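Local coordinates for tRNA (cytosine(38)-C(5))-methyltransferase (Schizosaccharomyces pombe, PDB 6FDF), which methylates cytosine 38 in the anticodon loop of tRNA(Asp), using S-adenosyl-L-methionine as methyl donor and leaving S-adenosyl-L-homocysteine, at residues V13-S18 with E48-N53; M23-N28 with E294-S299; F281-V286 with V303-M308. All coordinates share one frame; numbering follows the deposited sequence.

Contact 1. Residues V13-S18 with E48-N53. With SAH (S-adenosyl-L-homocysteine), chain E.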
loop_
_atom_site.group_PDB
_atom_site.type_symbol
_atom_site.label_atom_id
_atom_site.label_comp_id
_atom_site.label_asym_id
_atom_site.label_seq_id
_atom_site.Cartn_x
_atom_site.Cartn_y
_atom_site.Cartn_z
ATOM N N VAL A 13 9.895 3.446 -16.027
ATOM C CA VAL A 13 8.704 3.255 -15.204
ATOM C C VAL A 13 8.114 4.607 -14.829
ATOM O O VAL A 13 8.842 5.524 -14.431
ATOM C CB VAL A 13 9.024 2.445 -13.934
ATOM C CG1 VAL A 13 7.745 2.186 -13.135
ATOM C CG2 VAL A 13 9.717 1.145 -14.290
ATOM N N LEU A 14 6.792 4.722 -14.937
ATOM C CA LEU A 14 6.055 5.886 -14.453
ATOM C C LEU A 14 5.282 5.467 -13.209
ATOM O O LEU A 14 4.474 4.537 -13.265
ATOM C CB LEU A 14 5.109 6.416 -15.529
ATOM C CG LEU A 14 4.210 7.592 -15.152
ATOM C CD1 LEU A 14 5.049 8.832 -14.846
ATOM C CD2 LEU A 14 3.211 7.861 -16.266
ATOM N N GLU A 15 5.520 6.154 -12.098
ATOM C CA GLU A 15 4.990 5.751 -10.793
ATOM C C GLU A 15 3.935 6.778 -10.374
ATOM O O GLU A 15 4.252 7.803 -9.773
ATOM C CB GLU A 15 6.143 5.639 -9.790
ATOM C CG GLU A 15 5.795 5.080 -8.426
ATOM C CD GLU A 15 7.018 4.985 -7.529
ATOM O OE1 GLU A 15 6.869 4.546 -6.367
ATOM O OE2 GLU A 15 8.129 5.350 -7.985
ATOM N N LEU A 16 2.677 6.497 -10.712
ATOM C CA LEU A 16 1.574 7.416 -10.451
ATOM C C LEU A 16 0.989 7.174 -9.065
ATOM O O LEU A 16 0.868 6.024 -8.629
ATOM C CB LEU A 16 0.483 7.240 -11.507
ATOM C CG LEU A 16 0.916 7.493 -12.953
ATOM C CD1 LEU A 16 -0.139 7.007 -13.929
ATOM C CD2 LEU A 16 1.200 8.973 -13.149
ATOM N N TYR A 17 0.581 8.259 -8.398
ATOM C CA TYR A 17 0.125 8.201 -7.004
ATOM C C TYR A 17 1.221 7.582 -6.131
ATOM O O TYR A 17 1.011 6.592 -5.425
ATOM C CB TYR A 17 -1.186 7.405 -6.853
ATOM C CG TYR A 17 -2.331 7.720 -7.807
ATOM C CD1 TYR A 17 -2.448 7.063 -9.031
ATOM C CD2 TYR A 17 -3.329 8.625 -7.454
ATOM C CE1 TYR A 17 -3.510 7.319 -9.887
ATOM C CE2 TYR A 17 -4.393 8.896 -8.313
ATOM C CZ TYR A 17 -4.478 8.231 -9.523
ATOM O OH TYR A 17 -5.537 8.461 -10.364
ATOM N N SER A 18 2.410 8.187 -6.204
ATOM C CA SER A 18 3.624 7.521 -5.738
ATOM C C SER A 18 3.731 7.445 -4.218
ATOM O O SER A 18 4.396 6.540 -3.702
ATOM C CB SER A 18 4.853 8.234 -6.291
ATOM O OG SER A 18 4.686 9.641 -6.258
ATOM N N GLU A 48 8.305 14.801 -0.292
ATOM C CA GLU A 48 9.492 15.059 0.516
ATOM C C GLU A 48 10.136 13.754 0.978
ATOM O O GLU A 48 11.356 13.578 0.857
ATOM C CB GLU A 48 9.132 15.944 1.710
ATOM C CG GLU A 48 10.311 16.323 2.584
ATOM C CD GLU A 48 9.932 17.311 3.673
ATOM O OE1 GLU A 48 10.725 17.490 4.619
ATOM O OE2 GLU A 48 8.835 17.903 3.584
ATOM N N ILE A 49 9.330 12.827 1.511
ATOM C CA ILE A 49 9.852 11.516 1.894
ATOM C C ILE A 49 10.337 10.751 0.670
ATOM O O ILE A 49 11.405 10.125 0.700
ATOM C CB ILE A 49 8.784 10.719 2.672
ATOM C CG1 ILE A 49 8.361 11.479 3.934
ATOM C CG2 ILE A 49 9.278 9.312 3.004
ATOM C CD1 ILE A 49 9.498 11.713 4.897
ATOM N N TYR A 50 9.588 10.811 -0.433
ATOM C CA TYR A 50 9.996 10.076 -1.630
ATOM C C TYR A 50 11.388 10.512 -2.073
ATOM O O TYR A 50 12.281 9.685 -2.295
ATOM C CB TYR A 50 8.982 10.264 -2.768
ATOM C CG TYR A 50 9.250 9.339 -3.946
ATOM C CD1 TYR A 50 10.338 9.552 -4.797
ATOM C CD2 TYR A 50 8.431 8.247 -4.198
ATOM C CE1 TYR A 50 10.602 8.693 -5.858
ATOM C CE2 TYR A 50 8.679 7.392 -5.264
ATOM C CZ TYR A 50 9.769 7.616 -6.083
ATOM O OH TYR A 50 10.016 6.763 -7.137
ATOM N N ASN A 51 11.587 11.823 -2.209
ATOM C CA ASN A 51 12.831 12.330 -2.777
ATOM C C ASN A 51 14.004 12.132 -1.828
ATOM O O ASN A 51 15.139 11.938 -2.282
ATOM C CB ASN A 51 12.656 13.801 -3.144
ATOM C CG ASN A 51 11.736 13.984 -4.335
ATOM O OD1 ASN A 51 11.684 13.134 -5.220
ATOM N ND2 ASN A 51 11.000 15.091 -4.360
ATOM N N LEU A 52 13.756 12.196 -0.517
ATOM C CA LEU A 52 14.819 11.975 0.453
ATOM C C LEU A 52 15.360 10.554 0.379
ATOM O O LEU A 52 16.560 10.334 0.589
ATOM C CB LEU A 52 14.302 12.271 1.861
ATOM C CG LEU A 52 15.237 11.915 3.017
ATOM C CD1 LEU A 52 16.503 12.756 2.959
ATOM C CD2 LEU A 52 14.530 12.081 4.354
ATOM N N ASN A 53 14.507 9.587 0.050
ATOM C CA ASN A 53 14.886 8.180 0.075
ATOM C C ASN A 53 15.267 7.629 -1.294
ATOM O O ASN A 53 16.170 6.794 -1.385
ATOM C CB ASN A 53 13.743 7.345 0.668
ATOM C CG ASN A 53 13.652 7.481 2.180
ATOM O OD1 ASN A 53 14.304 6.750 2.920
ATOM N ND2 ASN A 53 12.827 8.418 2.643
HETATM N N SAH E . 1.070 3.867 -3.378
HETATM C CA SAH E . 1.685 4.916 -2.595
HETATM C CB SAH E . 0.640 5.777 -1.881
HETATM C CG SAH E . -0.695 5.773 -2.624
HETATM S SD SAH E . -2.013 6.456 -1.665
HETATM C C SAH E . 2.648 4.323 -1.616
HETATM O O SAH E . 2.849 3.090 -1.658
HETATM O OXT SAH E . 3.214 5.099 -0.816
HETATM C "C5'" SAH E . -2.664 7.463 -2.950
HETATM C "C4'" SAH E . -1.716 8.636 -3.201
HETATM O "O4'" SAH E . -2.184 9.317 -4.351
HETATM C "C3'" SAH E . -1.664 9.639 -2.049
HETATM O "O3'" SAH E . -0.308 9.892 -1.685
HETATM C "C2'" SAH E . -2.253 10.924 -2.637
HETATM O "O2'" SAH E . -1.543 12.089 -2.204
HETATM C "C1'" SAH E . -2.079 10.712 -4.136
HETATM N N9 SAH E . -3.129 11.336 -4.969
HETATM C C8 SAH E . -4.464 11.282 -4.785
HETATM N N7 SAH E . -5.107 11.972 -5.757
HETATM C C5 SAH E . -4.181 12.485 -6.591
HETATM C C6 SAH E . -4.181 13.309 -7.816
HETATM N N6 SAH E . -5.340 13.739 -8.362
HETATM N N1 SAH E . -2.978 13.612 -8.359
HETATM C C2 SAH E . -1.819 13.188 -7.823
HETATM N N3 SAH E . -1.746 12.435 -6.710
HETATM C C4 SAH E . -2.878 12.065 -6.058
#
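Across this contact the CA atoms of Ser-18 and Tyr-50 approach no nearer than 8.0 Å; strand 13-16 with the loop that follows it, and the helix of 48-53, stand apart while side chains bridge the gap. The strand is a central one of the Rossmann-like sheet of a class I methyltransferase. Its C-terminal end runs into the cofactor-binding loop, and Tyr-50 of helix 44-54 also touches Ala-39 of the adjoining strand 34-41.

Glu-15 and Tyr-50 reach for each other from opposite directions. The glutamate CG lies anti to the backbone N (chi1 -173°) and the chain beyond it is extended, which carries the carboxylate the full way to the tyrosine. Tyr-50 OH donates a short hydrogen bond of 2.5 Å to Glu-15 OE2, met on the syn side but 30° out of the carboxylate plane. The carboxylate is turned 65° against the ring, and its other oxygen, Glu-15 OE1, sits at the ring edge in plane, 3.5 Å from Tyr-50 CE2. Both oxygens have work to do in this buried place: OE1 also takes the backbone N of His-24, in the first turn of helix 22-29, while His-24 ND1 is bonded to Tyr-50 OH. This network probably fixes the carboxylate's rotation and favours its charged form.

Further along, Ser-18 lays CB 4.0 Å from Tyr-50 CE2, so the tyrosine ring also packs against the first residue after Tyr-17 in the cofactor-binding loop. That loop also holds S-adenosyl-L-homocysteine. Tyr-17 CB lies 3.3 Å from the ribose O4', which meets the edge of the Tyr-17 ring in plane, and the cofactor N makes a weak hydrogen bond of 3.4 Å to Tyr-17 O.

Contact 2. Residues M23-N28 with E294-S299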
loop_
_atom_site.group_PDB
_atom_site.type_symbol
_atom_site.label_atom_id
_atom_site.label_comp_id
_atom_site.label_asym_id
_atom_site.label_seq_id
_atom_site.Cartn_x
_atom_site.Cartn_y
_atom_site.Cartn_z
ATOM N N MET A 23 5.963 1.436 -4.468
ATOM C CA MET A 23 6.184 0.756 -5.746
ATOM C C MET A 23 7.662 0.722 -6.109
ATOM O O MET A 23 8.162 -0.289 -6.619
ATOM C CB MET A 23 5.391 1.435 -6.869
ATOM C CG MET A 23 3.876 1.361 -6.767
ATOM S SD MET A 23 3.267 -0.324 -7.028
ATOM C CE MET A 23 1.502 -0.031 -6.994
ATOM N N HIS A 24 8.378 1.821 -5.860
ATOM C CA HIS A 24 9.810 1.848 -6.122
ATOM C C HIS A 24 10.538 0.837 -5.241
ATOM O O HIS A 24 11.429 0.119 -5.709
ATOM C CB HIS A 24 10.334 3.270 -5.900
ATOM C CG HIS A 24 11.714 3.518 -6.431
ATOM N ND1 HIS A 24 12.148 4.777 -6.791
ATOM C CD2 HIS A 24 12.758 2.684 -6.653
ATOM C CE1 HIS A 24 13.397 4.706 -7.219
ATOM N NE2 HIS A 24 13.793 3.449 -7.142
ATOM N N TYR A 25 10.152 0.747 -3.966
ATOM C CA TYR A 25 10.778 -0.234 -3.088
ATOM C C TYR A 25 10.498 -1.652 -3.566
ATOM O O TYR A 25 11.372 -2.525 -3.488
ATOM C CB TYR A 25 10.292 -0.063 -1.651
ATOM C CG TYR A 25 10.919 1.095 -0.906
ATOM C CD1 TYR A 25 12.279 1.118 -0.634
ATOM C CD2 TYR A 25 10.136 2.139 -0.425
ATOM C CE1 TYR A 25 12.852 2.166 0.069
ATOM C CE2 TYR A 25 10.703 3.190 0.283
ATOM C CZ TYR A 25 12.058 3.197 0.524
ATOM O OH TYR A 25 12.622 4.243 1.217
ATOM N N ALA A 26 9.285 -1.897 -4.071
ATOM C CA ALA A 26 8.942 -3.227 -4.568
ATOM C C ALA A 26 9.712 -3.554 -5.840
ATOM O O ALA A 26 10.132 -4.700 -6.039
ATOM C CB ALA A 26 7.434 -3.322 -4.811
ATOM N N LEU A 27 9.919 -2.553 -6.705
ATOM C CA LEU A 27 10.754 -2.754 -7.885
ATOM C C LEU A 27 12.182 -3.103 -7.490
ATOM O O LEU A 27 12.825 -3.945 -8.130
ATOM C CB LEU A 27 10.729 -1.501 -8.766
ATOM C CG LEU A 27 9.443 -1.286 -9.572
ATOM C CD1 LEU A 27 9.333 0.172 -9.995
ATOM C CD2 LEU A 27 9.406 -2.194 -10.795
ATOM N N ASN A 28 12.696 -2.464 -6.435
ATOM C CA ASN A 28 14.039 -2.775 -5.953
ATOM C C ASN A 28 14.125 -4.227 -5.501
ATOM O O ASN A 28 15.088 -4.932 -5.816
ATOM C CB ASN A 28 14.423 -1.848 -4.799
ATOM C CG ASN A 28 14.613 -0.401 -5.232
ATOM O OD1 ASN A 28 14.721 -0.095 -6.421
ATOM N ND2 ASN A 28 14.657 0.499 -4.254
ATOM N N GLU A 294 14.699 -1.110 6.070
ATOM C CA GLU A 294 15.211 -0.267 7.143
ATOM C C GLU A 294 15.764 1.056 6.630
ATOM O O GLU A 294 15.832 2.025 7.396
ATOM C CB GLU A 294 16.288 -1.023 7.922
ATOM C CG GLU A 294 15.772 -2.238 8.665
ATOM C CD GLU A 294 14.705 -1.873 9.684
ATOM O OE1 GLU A 294 13.516 -2.164 9.437
ATOM O OE2 GLU A 294 15.059 -1.294 10.733
ATOM N N SER A 295 16.160 1.117 5.356
ATOM C CA SER A 295 16.669 2.358 4.784
ATOM C C SER A 295 15.615 3.462 4.703
ATOM O O SER A 295 15.988 4.633 4.569
ATOM C CB SER A 295 17.239 2.091 3.393
ATOM O OG SER A 295 16.199 1.794 2.486
ATOM N N LEU A 296 14.322 3.124 4.754
ATOM C CA LEU A 296 13.282 4.150 4.791
ATOM C C LEU A 296 13.521 5.073 5.977
ATOM O O LEU A 296 13.568 4.624 7.125
ATOM C CB LEU A 296 11.894 3.517 4.887
ATOM C CG LEU A 296 10.730 4.502 5.052
ATOM C CD1 LEU A 296 10.575 5.368 3.814
ATOM C CD2 LEU A 296 9.423 3.790 5.382
ATOM N N GLU A 297 13.677 6.363 5.699
ATOM C CA GLU A 297 14.004 7.330 6.733
ATOM C C GLU A 297 13.114 8.554 6.603
ATOM O O GLU A 297 12.679 8.918 5.506
ATOM C CB GLU A 297 15.488 7.739 6.667
ATOM C CG GLU A 297 15.851 8.636 5.495
ATOM C CD GLU A 297 17.262 9.191 5.601
ATOM O OE1 GLU A 297 18.171 8.431 5.994
ATOM O OE2 GLU A 297 17.462 10.385 5.294
ATOM N N TRP A 298 12.835 9.176 7.746
ATOM C CA TRP A 298 12.139 10.455 7.779
ATOM C C TRP A 298 12.694 11.408 8.827
ATOM O O TRP A 298 12.267 12.566 8.859
ATOM C CB TRP A 298 10.638 10.252 8.032
ATOM C CG TRP A 298 10.322 9.462 9.266
ATOM C CD1 TRP A 298 10.081 9.952 10.519
ATOM C CD2 TRP A 298 10.202 8.038 9.363
ATOM N NE1 TRP A 298 9.818 8.920 11.389
ATOM C CE2 TRP A 298 9.886 7.734 10.706
ATOM C CE3 TRP A 298 10.329 6.990 8.447
ATOM C CZ2 TRP A 298 9.700 6.426 11.152
ATOM C CZ3 TRP A 298 10.140 5.692 8.893
ATOM C CH2 TRP A 298 9.830 5.423 10.232
ATOM N N SER A 299 13.621 10.964 9.683
ATOM C CA SER A 299 14.136 11.812 10.756
ATOM C C SER A 299 14.763 13.095 10.220
ATOM O O SER A 299 14.617 14.161 10.827
ATOM C CB SER A 299 15.147 11.031 11.599
ATOM O OG SER A 299 16.232 10.576 10.810
HETATM O O HOH W 1 15.210 4.209 1.630
#
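Tyr-25 reaches from helix 22-29 to Ser-295 and Leu-296, two residues of the irregular segment between helices 283-289 and 305-313. Its CB points toward that segment, and with CG anti to the carbonyl carbon (chi1 -77°) the ring continues outward from the helix. The two CE atoms have different partners: CE1 lies 4.1 Å from Ser-295 OG, whereas CE2 is 4.2 Å from Leu-296 CD1. Neither neighbour is squarely over the face or at the rim; both approach obliquely. Leu-296 crosses the tyrosine at about a right angle, with CD1 the methyl that meets the phenol end.

At the tip, Tyr-25 OH rests on this leucine, 3.5 Å from Leu-296 CD1 and 3.6 Å from Leu-296 CA. Its polar need is met in another direction. A water lying at the ring edge, in plane, is hydrogen-bonded to Tyr-25 OH at 2.6 Å, and the same water binds Ser-295 OG at 2.7 Å, thereby joining helix to loop. A phenylalanine here would probably keep the ring packing but leave this water without its phenol partner and break the bridge to Ser-295.

Around the ring, His-54 and Phe-292 turn their own rings steeply against it, and Val-318 of helix 318-328 touches it as well, so the tyrosine is wedged where N-terminal and C-terminal parts of the methyltransferase fold come together. Its side chain lies only about 7 Å from the bound cofactor product, yet it is not a direct ligand of it.

Because the two segments share no direct hydrogen bond, their union depends on apolar fit around a buried ring and on one ordered water that satisfies a phenol and a serine hydroxyl together.

Contact 3. Residues F281-V286 with V303-M308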
loop_
_atom_site.group_PDB
_atom_site.type_symbol
_atom_site.label_atom_id
_atom_site.label_comp_id
_atom_site.label_asym_id
_atom_site.label_seq_id
_atom_site.Cartn_x
_atom_site.Cartn_y
_atom_site.Cartn_z
ATOM N N PHE A 281 1.829 0.339 17.884
ATOM C CA PHE A 281 3.023 0.064 17.097
ATOM C C PHE A 281 3.681 1.380 16.715
ATOM O O PHE A 281 3.000 2.368 16.435
ATOM C CB PHE A 281 2.673 -0.738 15.840
ATOM C CG PHE A 281 2.247 -2.149 16.124
ATOM C CD1 PHE A 281 3.191 -3.133 16.379
ATOM C CD2 PHE A 281 0.907 -2.497 16.137
ATOM C CE1 PHE A 281 2.802 -4.435 16.644
ATOM C CE2 PHE A 281 0.516 -3.797 16.401
ATOM C CZ PHE A 281 1.466 -4.766 16.657
ATOM N N THR A 282 5.011 1.397 16.722
ATOM C CA THR A 282 5.720 2.568 16.230
ATOM C C THR A 282 5.588 2.650 14.713
ATOM O O THR A 282 5.264 1.666 14.043
ATOM C CB THR A 282 7.196 2.511 16.622
ATOM O OG1 THR A 282 7.862 1.538 15.807
ATOM C CG2 THR A 282 7.351 2.131 18.090
ATOM N N ALA A 283 5.850 3.839 14.161
ATOM C CA ALA A 283 5.787 3.971 12.707
ATOM C C ALA A 283 6.819 3.081 12.027
ATOM O O ALA A 283 6.554 2.549 10.942
ATOM C CB ALA A 283 5.977 5.428 12.286
ATOM N N ARG A 284 7.981 2.886 12.658
ATOM C CA ARG A 284 8.970 1.959 12.113
ATOM C C ARG A 284 8.425 0.536 12.067
ATOM O O ARG A 284 8.649 -0.194 11.094
ATOM C CB ARG A 284 10.256 2.008 12.941
ATOM C CG ARG A 284 11.252 0.912 12.573
ATOM C CD ARG A 284 11.788 1.128 11.165
ATOM N NE ARG A 284 12.505 2.389 11.037
ATOM C CZ ARG A 284 12.839 2.936 9.873
ATOM N NH1 ARG A 284 12.515 2.326 8.740
ATOM N NH2 ARG A 284 13.499 4.088 9.844
ATOM N N GLU A 285 7.698 0.129 13.108
ATOM C CA GLU A 285 7.131 -1.215 13.130
ATOM C C GLU A 285 6.033 -1.358 12.085
ATOM O O GLU A 285 5.928 -2.402 11.430
ATOM C CB GLU A 285 6.610 -1.537 14.530
ATOM C CG GLU A 285 7.744 -1.652 15.554
ATOM C CD GLU A 285 7.248 -1.687 16.986
ATOM O OE1 GLU A 285 6.132 -1.191 17.241
ATOM O OE2 GLU A 285 7.988 -2.194 17.861
ATOM N N VAL A 286 5.214 -0.316 11.906
ATOM C CA VAL A 286 4.204 -0.348 10.851
ATOM C C VAL A 286 4.876 -0.472 9.488
ATOM O O VAL A 286 4.474 -1.287 8.648
ATOM C CB VAL A 286 3.301 0.899 10.932
ATOM C CG1 VAL A 286 2.336 0.933 9.762
ATOM C CG2 VAL A 286 2.536 0.921 12.258
ATOM N N VAL A 303 8.878 15.877 8.225
ATOM C CA VAL A 303 7.730 14.990 8.371
ATOM C C VAL A 303 7.839 14.258 9.703
ATOM O O VAL A 303 8.790 13.504 9.931
ATOM C CB VAL A 303 7.646 13.996 7.203
ATOM C CG1 VAL A 303 6.418 13.105 7.358
ATOM C CG2 VAL A 303 7.616 14.736 5.870
ATOM N N THR A 304 6.863 14.479 10.582
ATOM C CA THR A 304 6.862 13.884 11.909
ATOM C C THR A 304 6.372 12.437 11.859
ATOM O O THR A 304 5.732 12.003 10.898
ATOM C CB THR A 304 5.966 14.678 12.860
ATOM O OG1 THR A 304 4.600 14.515 12.457
ATOM C CG2 THR A 304 6.321 16.150 12.817
ATOM N N GLU A 305 6.669 11.695 12.929
ATOM C CA GLU A 305 6.187 10.320 13.031
ATOM C C GLU A 305 4.667 10.265 12.951
ATOM O O GLU A 305 4.099 9.324 12.385
ATOM C CB GLU A 305 6.669 9.682 14.331
ATOM C CG GLU A 305 6.377 8.197 14.392
ATOM C CD GLU A 305 6.944 7.524 15.616
ATOM O OE1 GLU A 305 7.221 8.223 16.612
ATOM O OE2 GLU A 305 7.105 6.287 15.588
ATOM N N LYS A 306 3.994 11.264 13.522
ATOM C CA LYS A 306 2.540 11.334 13.427
ATOM C C LYS A 306 2.086 11.393 11.974
ATOM O O LYS A 306 1.111 10.733 11.591
ATOM C CB LYS A 306 2.041 12.550 14.207
ATOM C CG LYS A 306 0.552 12.583 14.471
ATOM C CD LYS A 306 0.240 13.564 15.593
ATOM C CE LYS A 306 1.096 13.271 16.822
ATOM N NZ LYS A 306 0.922 14.283 17.899
ATOM N N CYS A 307 2.785 12.170 11.144
ATOM C CA CYS A 307 2.441 12.223 9.729
ATOM C C CYS A 307 2.840 10.941 9.007
ATOM O O CYS A 307 2.179 10.546 8.038
ATOM C CB CYS A 307 3.100 13.439 9.084
ATOM S SG CYS A 307 2.409 15.010 9.652
ATOM N N MET A 308 3.899 10.271 9.468
ATOM C CA MET A 308 4.301 9.010 8.847
ATOM C C MET A 308 3.222 7.942 8.999
ATOM O O MET A 308 3.006 7.146 8.081
ATOM C CB MET A 308 5.621 8.513 9.437
ATOM C CG MET A 308 6.857 9.199 8.877
ATOM S SD MET A 308 7.017 9.084 7.078
ATOM C CE MET A 308 7.111 7.323 6.815
HETATM O O HOH W 2 9.062 4.907 14.593
#
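Ala-283 meets Glu-305 and Met-308 where the N-terminal ends of helices 283-289 and 305-313 come together in the C-terminal part of the methyltransferase chain, each with a threonine N-cap and the first with a capping box. The glutamate, in the first turn of helix 305-313, has CG anti to its own backbone N (chi1 -171°) and an extended chain, so it stretches across to the start of helix 283-289. Its CG lies alongside the alanine methyl, 3.5 Å from Ala-283 CB, and at its end Glu-305 OE2 accepts a hydrogen bond from Ala-283 N at 3.1 Å. The bond is fairly straight, with an N-H...acceptor angle of 163°, and uses the anti side of the carboxylate. One turn later in the same helix, Met-308 CB rests 4.2 Å from Ala-283 CB, adding an apolar contact to the polar one.

The next shell keeps that oxygen in place. A water donates to Glu-305 OE2 at 2.6 Å and accepts from Arg-284 N at 3.0 Å, so two successive amides at the helix start are served, one directly and one through water. Tyr-215 OH is a further partner of OE2. A negative carboxylate at the N-terminal end of a helix is likely to be favoured by the helix dipole.

Around Ala-283, Thr-282 and Glu-285 close the first turn of helix 283-289 as the capping box. Thr-282 N donates to Glu-285 OE1 at 2.9 Å, meeting the carboxylate from above its plane, and Glu-285 N returns a bond to Thr-282 OG1 at 3.0 Å. Glu-207 secures both members of the box, through its OE2 to Thr-282 OG1 and through its N to Glu-285 OE2. On the opposing helix, the N-cap is closed by Cys-307 N, which donates to Thr-304 OG1 at 3.2 Å.

In the fold
The three contacts lead from the cofactor-binding sheet toward the C-terminal helices. Contact 1 is wholly buried and rests on a carboxylate network; contact 2, also buried but with the exposed Ser-295 at its margin, relies on apolar fit and water; contact 3 is mostly buried and joins two capped helix starts through a partly exposed glutamate and an alanine-methionine contact. Contacts 1 and 2 share a border, where Asn-53 OD1 probably bonds Glu-297 N. Segment 294-299 then passes on to contact 3 through Arg-284 NH2, a probable donor to Leu-296 O, and Trp-298 against Met-308. Ile-49 packs on Val-303, tying contact 1 to contact 3.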